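Local coordinates for oxidoreductase protein (Agrobacterium radiobacter, PDB 5UI9), which probably catalyses NAD-dependent oxidation or reduction of a small hydroxylated substrate, and binds NAD+ together with 2,3-dihydroxy-2-methylpropanoic acid, at residues A33-R38 and E53-D58; P93-K98 and M122-F127; P148-F153 and D247-Q252; E177-H182 and V230-K235. All blocks are in the same frame, centred on the assembly; numbering follows the deposited sequence.

Interaction 1. Residues A33-R38 and E53-D58. With NAD (nicotinamide-adenine-dinucleotide), chain C.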
# COMPACT_ATOMS: atom_id res chain seq x y z
N ALA A 33 16.56 14.34 38.55
CA ALA A 33 17.17 15.19 39.59
C ALA A 33 17.57 16.57 39.08
O ALA A 33 17.84 17.46 39.89
CB ALA A 33 18.38 14.49 40.19
N ALA A 34 17.63 16.76 37.76
CA ALA A 34 18.07 18.03 37.17
C ALA A 34 17.47 18.21 35.78
O ALA A 34 17.22 17.24 35.07
CB ALA A 34 19.58 18.08 37.10
N ILE A 35 17.21 19.47 35.41
CA ILE A 35 16.73 19.80 34.08
C ILE A 35 17.53 20.96 33.49
O ILE A 35 18.17 21.74 34.21
CB ILE A 35 15.21 20.11 34.04
CG1 ILE A 35 14.81 21.20 35.04
CG2 ILE A 35 14.40 18.84 34.31
CD1 ILE A 35 13.44 21.79 34.78
N CYS A 36 17.50 21.05 32.16
CA CYS A 36 18.27 22.02 31.41
C CYS A 36 17.48 22.51 30.20
O CYS A 36 16.88 21.71 29.49
CB CYS A 36 19.59 21.41 30.95
SG CYS A 36 20.61 22.47 29.90
N ASP A 37 17.48 23.82 29.99
CA ASP A 37 16.92 24.44 28.78
C ASP A 37 17.51 25.84 28.58
O ASP A 37 17.71 26.58 29.54
CB ASP A 37 15.39 24.52 28.87
CG ASP A 37 14.73 24.62 27.51
OD1 ASP A 37 14.96 25.61 26.79
OD2 ASP A 37 13.98 23.69 27.16
N ARG A 38 17.79 26.18 27.32
CA ARG A 38 18.27 27.53 26.97
C ARG A 38 17.21 28.61 27.19
O ARG A 38 17.55 29.76 27.41
CB ARG A 38 18.72 27.58 25.50
CG ARG A 38 19.97 26.77 25.22
CD ARG A 38 20.43 26.95 23.78
NE ARG A 38 21.73 26.31 23.56
CZ ARG A 38 22.31 26.12 22.37
NH1 ARG A 38 21.73 26.54 21.25
NH2 ARG A 38 23.49 25.52 22.31
N GLU A 53 14.53 21.16 41.61
CA GLU A 53 15.31 22.26 42.20
C GLU A 53 16.49 22.65 41.31
O GLU A 53 16.72 23.84 41.08
CB GLU A 53 15.82 21.88 43.61
N ARG A 54 17.23 21.66 40.83
CA ARG A 54 18.42 21.88 40.00
C ARG A 54 18.03 22.22 38.56
O ARG A 54 17.48 21.39 37.83
CB ARG A 54 19.32 20.64 40.01
CG ARG A 54 19.86 20.28 41.39
CD ARG A 54 20.83 19.11 41.32
NE ARG A 54 21.99 19.43 40.49
CZ ARG A 54 22.85 18.55 39.97
NH1 ARG A 54 22.73 17.24 40.18
NH2 ARG A 54 23.86 18.99 39.22
N ARG A 55 18.33 23.45 38.15
CA ARG A 55 17.89 23.98 36.86
C ARG A 55 19.05 24.69 36.19
O ARG A 55 19.65 25.58 36.78
CB ARG A 55 16.74 24.96 37.08
CG ARG A 55 15.53 24.34 37.75
CD ARG A 55 14.38 25.33 37.88
NE ARG A 55 13.35 24.84 38.81
CZ ARG A 55 12.20 25.46 39.08
NH1 ARG A 55 11.89 26.62 38.49
NH2 ARG A 55 11.35 24.91 39.93
N TYR A 56 19.35 24.29 34.96
CA TYR A 56 20.52 24.78 34.23
C TYR A 56 20.14 25.49 32.93
O TYR A 56 19.27 25.02 32.19
CB TYR A 56 21.47 23.62 33.94
CG TYR A 56 22.15 23.13 35.19
CD1 TYR A 56 21.54 22.18 36.01
CD2 TYR A 56 23.39 23.63 35.58
CE1 TYR A 56 22.15 21.72 37.17
CE2 TYR A 56 24.02 23.19 36.74
CZ TYR A 56 23.39 22.23 37.54
OH TYR A 56 23.98 21.77 38.69
N GLY A 57 20.80 26.62 32.67
CA GLY A 57 20.64 27.35 31.43
C GLY A 57 21.46 26.80 30.26
O GLY A 57 21.23 27.19 29.12
N ASP A 58 22.42 25.92 30.55
CA ASP A 58 23.22 25.27 29.51
C ASP A 58 23.76 23.91 29.96
O ASP A 58 24.10 23.72 31.13
CB ASP A 58 24.37 26.16 29.06
CG ASP A 58 25.37 26.44 30.17
OD1 ASP A 58 25.08 27.31 31.01
OD2 ASP A 58 26.44 25.78 30.20
PA NAD C . 10.46 21.91 21.29
O1A NAD C . 11.08 22.98 20.42
O2A NAD C . 9.07 22.10 21.84
O5B NAD C . 11.44 21.64 22.53
C5B NAD C . 12.86 21.69 22.42
C4B NAD C . 13.38 22.38 23.67
O4B NAD C . 14.79 22.18 23.74
C3B NAD C . 13.14 23.88 23.65
O3B NAD C . 12.53 24.27 24.89
C2B NAD C . 14.52 24.50 23.47
O2B NAD C . 14.65 25.72 24.20
C1B NAD C . 15.44 23.42 24.02
N9A NAD C . 16.81 23.33 23.45
C8A NAD C . 17.17 23.28 22.16
N7A NAD C . 18.52 23.15 22.05
C5A NAD C . 19.03 23.11 23.29
C6A NAD C . 20.38 22.98 23.91
N6A NAD C . 21.49 22.88 23.16
N1A NAD C . 20.45 22.97 25.26
C2A NAD C . 19.36 23.08 26.05
N3A NAD C . 18.12 23.19 25.55
C4A NAD C . 17.89 23.21 24.21
O3 NAD C . 10.54 20.51 20.51
PN NAD C . 9.55 19.26 20.79
O1N NAD C . 8.28 19.43 20.00
O2N NAD C . 9.46 19.02 22.28
O5D NAD C . 10.40 18.11 20.08
C5D NAD C . 11.69 17.78 20.57
C4D NAD C . 12.11 16.46 19.95
O4D NAD C . 11.17 15.46 20.33
C3D NAD C . 12.13 16.53 18.43
O3D NAD C . 13.35 15.97 17.93
C2D NAD C . 10.92 15.72 18.00
O2D NAD C . 11.14 14.99 16.78
C1D NAD C . 10.72 14.76 19.17
N1N NAD C . 9.34 14.27 19.37
C2N NAD C . 9.19 12.95 19.59
C3N NAD C . 7.95 12.37 19.80
C7N NAD C . 7.88 10.89 20.04
O7N NAD C . 8.79 10.34 20.66
N7N NAD C . 6.84 10.18 19.59
C4N NAD C . 6.82 13.19 19.76
C5N NAD C . 6.98 14.56 19.53
C6N NAD C . 8.26 15.08 19.35
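Ile-35 and Cys-36 pair in parallel with Arg-55 and Tyr-56, the axes of strands 33-36 and 54-56 approaching to 4.8 Å at an angle of 22°. Three backbone bonds hold the register: Ile-35 N to Arg-54 O (3.1 Å), Tyr-56 N to Ile-35 O (2.9 Å) and Asp-37 N to Tyr-56 O (3.1 Å). On one face of the sheet, Ala-34 CB sits against Arg-54 CB and over a face of the Arg-54 guanidinium, while Cys-36 CB packs on Tyr-56 CB and its SG extends over the backbone of Asp-58. Leu-62 of helix 59-65 covers this face. The bend of the Arg-54 chain at chi3 (61°) brings NH2 to Tyr-56 OH at 2.8 Å, with the hydroxyl in the guanidinium plane and an almost straight N-H...O line of 174°; Tyr-56 OH is also bonded to Asp-65. The other face carries Ile-35 and Arg-55, both of which lean on Leu-43 of helix 40-50, the crossover helix of this beta-alpha-beta unit. Past the strand end, Asp-37 grips the adenosine ribose of NAD with both carboxylate oxygens, OD1 taking O2B at 2.6 Å and OD2 taking O3B at 2.8 Å. Cys-13 N and Asp-39 N also bond to this carboxylate and fix its rotation. Arg-38, extended from CG to NE, lays a guanidinium face over the adenine amino nitrogen N6A. An acidic side chain accepting from both ribose hydroxyls would probably disfavour a 2'-phosphate by repulsion as well as by space, consistent with NAD as the cofactor.

Interaction 2. Residues P93-K98 and M122-F127. With NAD (nicotinamide-adenine-dinucleotide), chain C; 8A1 ((2S)-2,3-dihydroxy-2-methylpropanoic acid), chain D.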
# COMPACT_ATOMS: atom_id res chain seq x y z
N PRO A 93 25.62 7.65 30.67
CA PRO A 93 24.68 6.99 29.76
C PRO A 93 23.61 7.95 29.23
O PRO A 93 23.10 8.78 29.98
CB PRO A 93 24.04 5.92 30.65
CG PRO A 93 25.11 5.59 31.66
CD PRO A 93 25.93 6.82 31.85
N ALA A 94 23.29 7.82 27.94
CA ALA A 94 22.49 8.82 27.24
C ALA A 94 21.29 8.24 26.51
O ALA A 94 21.40 7.21 25.82
CB ALA A 94 23.37 9.58 26.25
N ILE A 95 20.16 8.91 26.66
CA ILE A 95 18.99 8.71 25.80
C ILE A 95 18.90 9.92 24.87
O ILE A 95 19.12 11.06 25.30
CB ILE A 95 17.69 8.60 26.63
CG1 ILE A 95 17.78 7.47 27.66
CG2 ILE A 95 16.49 8.38 25.71
CD1 ILE A 95 16.72 7.52 28.74
N CYS A 96 18.57 9.67 23.60
CA CYS A 96 18.47 10.73 22.60
C CYS A 96 17.18 10.60 21.79
O CYS A 96 16.88 9.53 21.26
CB CYS A 96 19.66 10.68 21.66
SG CYS A 96 19.74 12.12 20.59
N GLN A 97 16.42 11.68 21.70
CA GLN A 97 15.18 11.70 20.91
C GLN A 97 15.42 11.52 19.42
O GLN A 97 16.52 11.74 18.91
CB GLN A 97 14.39 12.99 21.17
CG GLN A 97 13.24 12.83 22.15
CD GLN A 97 12.08 12.02 21.59
OE1 GLN A 97 12.08 11.67 20.40
NE2 GLN A 97 11.10 11.72 22.43
N LYS A 98 14.36 11.11 18.72
CA LYS A 98 14.36 11.12 17.25
C LYS A 98 14.08 12.55 16.78
O LYS A 98 13.60 13.37 17.57
CB LYS A 98 13.36 10.12 16.62
CG LYS A 98 11.96 9.99 17.23
CD LYS A 98 11.07 11.23 17.15
CE LYS A 98 10.75 11.62 15.71
NZ LYS A 98 9.65 12.63 15.65
N MET A 122 20.69 4.97 23.84
CA MET A 122 19.39 4.55 23.32
C MET A 122 18.74 5.71 22.61
O MET A 122 18.74 6.83 23.11
CB MET A 122 18.47 4.08 24.46
CG MET A 122 17.16 3.49 23.96
SD MET A 122 15.99 3.03 25.25
CE MET A 122 15.32 4.62 25.71
N VAL A 123 18.15 5.43 21.45
CA VAL A 123 17.30 6.40 20.78
C VAL A 123 15.90 6.26 21.36
O VAL A 123 15.37 5.15 21.47
CB VAL A 123 17.30 6.23 19.25
CG1 VAL A 123 16.40 7.26 18.57
CG2 VAL A 123 18.73 6.33 18.74
N HIS A 124 15.30 7.38 21.75
CA HIS A 124 13.91 7.36 22.20
C HIS A 124 13.05 7.21 20.94
O HIS A 124 12.60 8.19 20.35
CB HIS A 124 13.56 8.61 23.02
CG HIS A 124 12.23 8.53 23.70
ND1 HIS A 124 12.09 8.67 25.07
CD2 HIS A 124 10.98 8.34 23.21
CE1 HIS A 124 10.81 8.57 25.39
NE2 HIS A 124 10.12 8.36 24.28
N GLU A 125 12.87 5.96 20.53
CA GLU A 125 12.05 5.60 19.39
C GLU A 125 10.88 4.76 19.92
O GLU A 125 11.01 3.54 20.08
CB GLU A 125 12.91 4.84 18.37
CG GLU A 125 12.19 4.34 17.13
CD GLU A 125 11.24 5.37 16.54
OE1 GLU A 125 11.72 6.41 16.03
OE2 GLU A 125 10.01 5.14 16.62
N ASN A 126 9.76 5.43 20.21
CA ASN A 126 8.71 4.86 21.07
C ASN A 126 7.52 4.20 20.35
O ASN A 126 6.69 3.57 21.00
CB ASN A 126 8.24 5.88 22.15
CG ASN A 126 7.68 7.19 21.57
OD1 ASN A 126 7.12 7.22 20.48
ND2 ASN A 126 7.83 8.27 22.33
N PHE A 127 7.46 4.30 19.02
CA PHE A 127 6.31 3.75 18.26
C PHE A 127 6.25 2.23 18.34
O PHE A 127 5.19 1.68 18.59
CB PHE A 127 6.31 4.24 16.80
CG PHE A 127 5.51 5.49 16.59
CD1 PHE A 127 5.77 6.62 17.34
CD2 PHE A 127 4.50 5.54 15.63
CE1 PHE A 127 5.03 7.78 17.15
CE2 PHE A 127 3.76 6.70 15.43
CZ PHE A 127 4.02 7.82 16.19
PA NAD C . 10.46 21.91 21.29
O1A NAD C . 11.08 22.98 20.42
O2A NAD C . 9.07 22.10 21.84
O5B NAD C . 11.44 21.64 22.53
C5B NAD C . 12.86 21.69 22.42
C4B NAD C . 13.38 22.38 23.67
O4B NAD C . 14.79 22.18 23.74
C3B NAD C . 13.14 23.88 23.65
O3B NAD C . 12.53 24.27 24.89
C2B NAD C . 14.52 24.50 23.47
O2B NAD C . 14.65 25.72 24.20
C1B NAD C . 15.44 23.42 24.02
N9A NAD C . 16.81 23.33 23.45
C8A NAD C . 17.17 23.28 22.16
N7A NAD C . 18.52 23.15 22.05
C5A NAD C . 19.03 23.11 23.29
C6A NAD C . 20.38 22.98 23.91
N6A NAD C . 21.49 22.88 23.16
N1A NAD C . 20.45 22.97 25.26
C2A NAD C . 19.36 23.08 26.05
N3A NAD C . 18.12 23.19 25.55
C4A NAD C . 17.89 23.21 24.21
O3 NAD C . 10.54 20.51 20.51
PN NAD C . 9.55 19.26 20.79
O1N NAD C . 8.28 19.43 20.00
O2N NAD C . 9.46 19.02 22.28
O5D NAD C . 10.40 18.11 20.08
C5D NAD C . 11.69 17.78 20.57
C4D NAD C . 12.11 16.46 19.95
O4D NAD C . 11.17 15.46 20.33
C3D NAD C . 12.13 16.53 18.43
O3D NAD C . 13.35 15.97 17.93
C2D NAD C . 10.92 15.72 18.00
O2D NAD C . 11.14 14.99 16.78
C1D NAD C . 10.72 14.76 19.17
N1N NAD C . 9.34 14.27 19.37
C2N NAD C . 9.19 12.95 19.59
C3N NAD C . 7.95 12.37 19.80
C7N NAD C . 7.88 10.89 20.04
O7N NAD C . 8.79 10.34 20.66
N7N NAD C . 6.84 10.18 19.59
C4N NAD C . 6.82 13.19 19.76
C5N NAD C . 6.98 14.56 19.53
C6N NAD C . 8.26 15.08 19.35
OXT 8A1 D . 5.29 11.37 17.53
C 8A1 D . 6.07 12.03 16.80
O 8A1 D . 7.29 11.78 16.73
CA 8A1 D . 5.52 13.16 15.97
CB 8A1 D . 5.22 12.57 14.59
O1 8A1 D . 4.52 13.50 13.76
O2 8A1 D . 6.50 14.21 15.87
C3 8A1 D . 4.27 13.74 16.63
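Gln-97 NE2 lies over one face of the His-124 ring, 3.4 Å above its plane and toward the rim, and from there donates to NAD O7N (3.2 Å) and to Gln-20 OE1. The Gln-97 amide is turned only 24° from the imidazole plane. Asn-126 completes the grip on the nicotinamide amide: its OD1 accepts from N7N at 3.1 Å, while its ND2 reaches O7N through a weak, bent bond. That same ND2 donates to His-124 NE2 at 3.0 Å, close to the ring plane, which ties the carboxamide clamp to the strand. Bends at chi2 and chi3 (64° and 63°) carry the Lys-98 chain past C2N of the nicotinamide and bring NZ to 2.7 Å from 8A1 O, with NAD O2D and Asp-178 as further partners. The backbone O of Lys-98 accepts from NAD O3D (2.6 Å) and NAD O2D (3.0 Å). Behind the site, the parallel ladder includes His-124 N to Cys-96 O at 2.7 Å, and Ile-95 CG2 packs on Met-122 CE. Gln-97 and Lys-98 occupy what is probably the position of the Glu-Lys-Pro motif of Gfo/Idh/MocA oxidoreductases, with Gln in place of Glu, at the C-terminal end of a Rossmann-fold strand.

Interaction 3. Residues P148-F153 and D247-Q252; sequences PFWGRF and DIDGTQ
The Phe-149 ring carries Asp-249 on one face, with CB at 3.4 Å from CZ and the carbonyl O above the rim, while Gly-250 O and Thr-251 N lie at its edge. The Trp-150 indole meets Asp-247 CB edge-on, 3.9 Å from CZ3; its own chain's Arg-152 N lies above one face, and Arg-156 of the second subunit makes a cation-pi contact with it. Both aromatic residues stand opposite the single residue Asp-249, which defines a classic beta bulge in antiparallel strands whose axes run at 157°. The bond pattern confirms it: Asp-249 O accepts strongly from Phe-149 N (2.8 Å) and only weakly from Trp-150 N (3.4 Å). From Trp-150 onward the ladder is regular: Trp-150/Asp-249 and Arg-152/Asp-247 are hydrogen-bonded pairs, with Gly-151/Ile-248 as the non-hydrogen-bonded pair between them. With CG between its backbone N and carbonyl carbon (chi1 66°), the Phe-149 ring swings over the neighbouring strand. On the other face of the sheet, Ile-248 spans the contact: CG2 touches Pro-148 CB, and CD1, folded over Gly-151 CA, reaches Phe-153 CZ at 3.8 Å. Helix 175-191 packs on this hydrophobic face. Trp-150 and the aspartates instead look toward the second subunit: Asp-249 OD2 is salt-bridged to Arg-156 and hydrogen-bonded to Thr-234, both of the second subunit, and Asp-249 OD1 binds Arg-256 of its own chain. Arg-152 has its main partner in Asp-229 through NE. One water weakly links two side chains across the strands, accepting from Arg-152 NH1 (2.7 Å) and donating to Asp-247 OD2 (3.3 Å).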
# COMPACT_ATOMS: atom_id res chain seq x y z
N PRO A 148 6.05 -14.55 7.47
CA PRO A 148 5.53 -13.36 6.77
C PRO A 148 6.18 -13.16 5.40
O PRO A 148 7.38 -13.34 5.27
CB PRO A 148 5.90 -12.22 7.72
CG PRO A 148 7.11 -12.71 8.45
CD PRO A 148 6.95 -14.19 8.58
N PHE A 149 5.38 -12.82 4.39
CA PHE A 149 5.91 -12.50 3.05
C PHE A 149 5.57 -11.09 2.54
O PHE A 149 6.21 -10.60 1.60
CB PHE A 149 5.50 -13.57 2.01
CG PHE A 149 4.02 -13.64 1.73
CD1 PHE A 149 3.42 -12.76 0.83
CD2 PHE A 149 3.22 -14.62 2.34
CE1 PHE A 149 2.06 -12.84 0.57
CE2 PHE A 149 1.87 -14.70 2.07
CZ PHE A 149 1.28 -13.81 1.18
N TRP A 150 4.57 -10.44 3.13
CA TRP A 150 4.14 -9.14 2.67
C TRP A 150 3.61 -8.33 3.83
O TRP A 150 2.99 -8.89 4.74
CB TRP A 150 3.04 -9.28 1.60
CG TRP A 150 2.67 -7.98 0.96
CD1 TRP A 150 3.28 -7.39 -0.11
CD2 TRP A 150 1.62 -7.10 1.35
NE1 TRP A 150 2.67 -6.20 -0.41
CE2 TRP A 150 1.64 -6.00 0.47
CE3 TRP A 150 0.64 -7.14 2.36
CZ2 TRP A 150 0.73 -4.94 0.57
CZ3 TRP A 150 -0.26 -6.09 2.46
CH2 TRP A 150 -0.21 -5.01 1.57
N GLY A 151 3.83 -7.02 3.80
CA GLY A 151 3.25 -6.14 4.81
C GLY A 151 2.90 -4.77 4.29
O GLY A 151 3.43 -4.32 3.29
N ARG A 152 1.98 -4.11 4.99
CA ARG A 152 1.73 -2.70 4.82
C ARG A 152 1.69 -2.03 6.18
O ARG A 152 1.00 -2.52 7.08
CB ARG A 152 0.40 -2.46 4.10
CG ARG A 152 0.17 -0.98 3.78
CD ARG A 152 -1.30 -0.64 3.67
NE ARG A 152 -1.48 0.77 3.32
CZ ARG A 152 -2.66 1.40 3.28
NH1 ARG A 152 -3.79 0.76 3.56
NH2 ARG A 152 -2.70 2.68 2.97
N PHE A 153 2.40 -0.91 6.30
CA PHE A 153 2.46 -0.11 7.51
C PHE A 153 2.07 1.31 7.11
O PHE A 153 2.78 1.95 6.33
CB PHE A 153 3.88 -0.13 8.08
CG PHE A 153 4.42 -1.52 8.29
CD1 PHE A 153 5.04 -2.21 7.25
CD2 PHE A 153 4.30 -2.14 9.53
CE1 PHE A 153 5.53 -3.50 7.43
CE2 PHE A 153 4.79 -3.43 9.72
CZ PHE A 153 5.40 -4.11 8.67
N ASP A 247 -1.07 -4.36 7.94
CA ASP A 247 -1.46 -5.62 7.31
C ASP A 247 -0.21 -6.46 7.19
O ASP A 247 0.83 -5.95 6.78
CB ASP A 247 -2.02 -5.39 5.89
CG ASP A 247 -3.22 -4.45 5.86
OD1 ASP A 247 -3.74 -4.04 6.92
OD2 ASP A 247 -3.65 -4.11 4.74
N ILE A 248 -0.30 -7.74 7.57
CA ILE A 248 0.76 -8.71 7.31
C ILE A 248 0.14 -9.96 6.70
O ILE A 248 -0.85 -10.47 7.24
CB ILE A 248 1.51 -9.13 8.60
CG1 ILE A 248 1.96 -7.92 9.44
CG2 ILE A 248 2.70 -10.03 8.26
CD1 ILE A 248 3.09 -7.12 8.84
N ASP A 249 0.72 -10.46 5.61
CA ASP A 249 0.35 -11.75 5.04
C ASP A 249 1.47 -12.75 5.27
O ASP A 249 2.64 -12.45 5.02
CB ASP A 249 0.08 -11.62 3.54
CG ASP A 249 -1.17 -10.82 3.21
OD1 ASP A 249 -1.84 -10.30 4.14
OD2 ASP A 249 -1.48 -10.71 2.00
N GLY A 250 1.10 -13.93 5.77
CA GLY A 250 2.03 -15.03 5.96
C GLY A 250 1.56 -16.29 5.26
O GLY A 250 0.43 -16.35 4.75
N THR A 251 2.42 -17.30 5.24
CA THR A 251 2.13 -18.57 4.56
C THR A 251 0.92 -19.32 5.12
O THR A 251 0.26 -20.06 4.38
CB THR A 251 3.35 -19.52 4.59
OG1 THR A 251 3.77 -19.70 5.95
CG2 THR A 251 4.51 -18.95 3.77
N GLN A 252 0.62 -19.14 6.41
CA GLN A 252 -0.51 -19.80 7.08
C GLN A 252 -1.59 -18.85 7.60
O GLN A 252 -2.51 -19.29 8.30
CB GLN A 252 0.01 -20.66 8.24
CG GLN A 252 0.92 -21.80 7.83
CD GLN A 252 1.56 -22.50 9.02
OE1 GLN A 252 1.12 -22.35 10.17
NE2 GLN A 252 2.61 -23.27 8.76
O HOH W 1 -4.33 -0.98 5.53

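Interaction 4. Residues E177-H182 and V230-K235. With 8A1 ((2S)-2,3-dihydroxy-2-methylpropanoic acid), chain D.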
# COMPACT_ATOMS: atom_id res chain seq x y z
N GLU A 177 11.46 12.30 7.89
CA GLU A 177 12.29 12.61 9.06
C GLU A 177 11.49 12.63 10.38
O GLU A 177 11.97 12.15 11.39
CB GLU A 177 12.98 13.96 8.86
CG GLU A 177 13.92 14.37 9.98
CD GLU A 177 14.54 15.76 9.79
OE1 GLU A 177 15.26 16.19 10.71
OE2 GLU A 177 14.31 16.41 8.75
N ASP A 178 10.30 13.21 10.36
CA ASP A 178 9.52 13.37 11.58
C ASP A 178 8.74 12.12 11.98
O ASP A 178 8.72 11.73 13.15
CB ASP A 178 8.53 14.53 11.43
CG ASP A 178 7.60 14.65 12.63
OD1 ASP A 178 8.13 14.69 13.77
OD2 ASP A 178 6.37 14.69 12.44
N LEU A 179 8.07 11.51 11.00
CA LEU A 179 7.05 10.50 11.25
C LEU A 179 7.39 9.17 10.59
O LEU A 179 7.29 8.11 11.23
CB LEU A 179 5.70 11.04 10.79
CG LEU A 179 4.43 10.18 10.88
CD1 LEU A 179 4.31 9.23 9.70
CD2 LEU A 179 4.32 9.45 12.21
N GLY A 180 7.77 9.21 9.31
CA GLY A 180 8.23 8.03 8.56
C GLY A 180 9.33 7.27 9.28
O GLY A 180 9.40 6.04 9.20
N ILE A 181 10.19 8.01 9.98
CA ILE A 181 11.21 7.43 10.83
C ILE A 181 10.62 6.39 11.81
O ILE A 181 11.21 5.33 12.00
CB ILE A 181 12.00 8.55 11.56
CG1 ILE A 181 13.33 8.03 12.12
CG2 ILE A 181 11.17 9.22 12.65
CD1 ILE A 181 14.32 9.15 12.36
N HIS A 182 9.45 6.68 12.37
CA HIS A 182 8.73 5.73 13.21
C HIS A 182 8.20 4.55 12.41
O HIS A 182 8.37 3.39 12.81
CB HIS A 182 7.51 6.36 13.90
CG HIS A 182 7.83 7.46 14.86
ND1 HIS A 182 8.64 7.28 15.97
CD2 HIS A 182 7.40 8.75 14.91
CE1 HIS A 182 8.70 8.42 16.65
NE2 HIS A 182 7.97 9.32 16.02
N VAL A 230 2.89 7.09 4.39
CA VAL A 230 2.65 8.09 5.40
C VAL A 230 2.12 9.37 4.76
O VAL A 230 2.47 9.71 3.63
CB VAL A 230 3.90 8.38 6.28
CG1 VAL A 230 4.31 7.11 7.02
CG2 VAL A 230 5.07 8.92 5.46
N SER A 231 1.25 10.07 5.50
CA SER A 231 0.63 11.30 5.04
C SER A 231 0.13 12.11 6.22
O SER A 231 -0.48 11.55 7.14
CB SER A 231 -0.55 10.98 4.11
OG SER A 231 -1.29 12.15 3.77
N TYR A 232 0.40 13.42 6.19
CA TYR A 232 -0.26 14.39 7.08
C TYR A 232 -1.26 15.30 6.32
O TYR A 232 -1.66 16.36 6.82
CB TYR A 232 0.78 15.23 7.84
CG TYR A 232 1.14 14.67 9.21
CD1 TYR A 232 0.15 14.47 10.19
CD2 TYR A 232 2.46 14.36 9.54
CE1 TYR A 232 0.47 13.98 11.44
CE2 TYR A 232 2.78 13.86 10.80
CZ TYR A 232 1.78 13.67 11.74
OH TYR A 232 2.09 13.18 12.98
N ALA A 233 -1.68 14.86 5.13
CA ALA A 233 -2.68 15.59 4.32
C ALA A 233 -3.91 14.72 3.99
O ALA A 233 -4.59 14.95 2.99
CB ALA A 233 -2.04 16.12 3.05
N THR A 234 -4.20 13.73 4.84
CA THR A 234 -5.28 12.78 4.63
C THR A 234 -6.48 13.21 5.48
O THR A 234 -6.37 13.30 6.70
CB THR A 234 -4.81 11.36 4.96
OG1 THR A 234 -3.74 10.99 4.08
CG2 THR A 234 -5.94 10.34 4.82
N LYS A 235 -7.62 13.45 4.83
CA LYS A 235 -8.82 13.98 5.51
C LYS A 235 -9.89 12.90 5.60
O LYS A 235 -10.64 12.65 4.63
CB LYS A 235 -9.35 15.20 4.76
CG LYS A 235 -8.40 16.38 4.85
CD LYS A 235 -8.66 17.44 3.79
CE LYS A 235 -7.60 18.53 3.88
NZ LYS A 235 -7.91 19.66 2.98
OXT 8A1 D . 5.29 11.37 17.53
C 8A1 D . 6.07 12.03 16.80
O 8A1 D . 7.29 11.78 16.73
CA 8A1 D . 5.52 13.16 15.97
CB 8A1 D . 5.22 12.57 14.59
O1 8A1 D . 4.52 13.50 13.76
O2 8A1 D . 6.50 14.21 15.87
C3 8A1 D . 4.27 13.74 16.63
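Asp-178 and Tyr-232 close on the same ligand oxygen: O1 of 8A1 donates to Asp-178 OD2 at 2.6 Å and accepts from Tyr-232 OH, also at 2.6 Å. The second carboxylate oxygen, Asp-178 OD1, takes the hydroxyl O2 at 2.7 Å, so one carboxylate accepts from both hydroxyls of the acid. His-182 NE2 donates to the carboxylate oxygen O of 8A1 at 2.6 Å, with that oxygen in the imidazole plane and the N-H...O line at 167°. Asp-178 and His-182, four residues apart, project from the same side of helix 175-191, which has a wider pi-type turn at 177-180. An Asp and a His with this spacing, on a helix of the C-terminal domain, recur at the active sites of Gfo/Idh/MocA relatives such as inositol dehydrogenase. In the second shell, Glu-125 bonds to His-182 ND1 and Phe-127 stacks on the imidazole, fixing how the ring is turned. Leu-179 packs between the helix and strand 225-231: its CG lies 4.0 Å from Tyr-232 CE2, while CD1 presses on Val-230 CG1 at a tight 3.4 Å as the two side chains slide past one another. With CG anti to its backbone nitrogen (chi1 178°), the leucine reaches toward that strand. Farther out, the chain leaving the strand is shaped by an ST turn, in which Ser-231 OG accepts from Ala-233 N at 3.1 Å and donates to Thr-234 OG1.

How the interactions relate
Along the chain, interactions 1 and 2 come first, both on the parallel Rossmann sheet: interaction 1 joins edge strand 54-56 to its neighbour, interaction 2 includes the opposite edge strand, 121-124. Their centres lie 19 Å apart and NAD spans them, adenosine to nicotinamide. Interaction 4, its centre also 19 Å from that of interaction 2, touches it and shares 8A1, so the ligand site forms where the nucleotide-binding and C-terminal domains meet. Interaction 4 is nested within the loop closed by interaction 3; they share the mixed sheet (centres 22 Å apart) and both touch the second subunit, so this sheet region takes part in the dimer contact. The centres of interactions 1 and 3 are 47 Å apart.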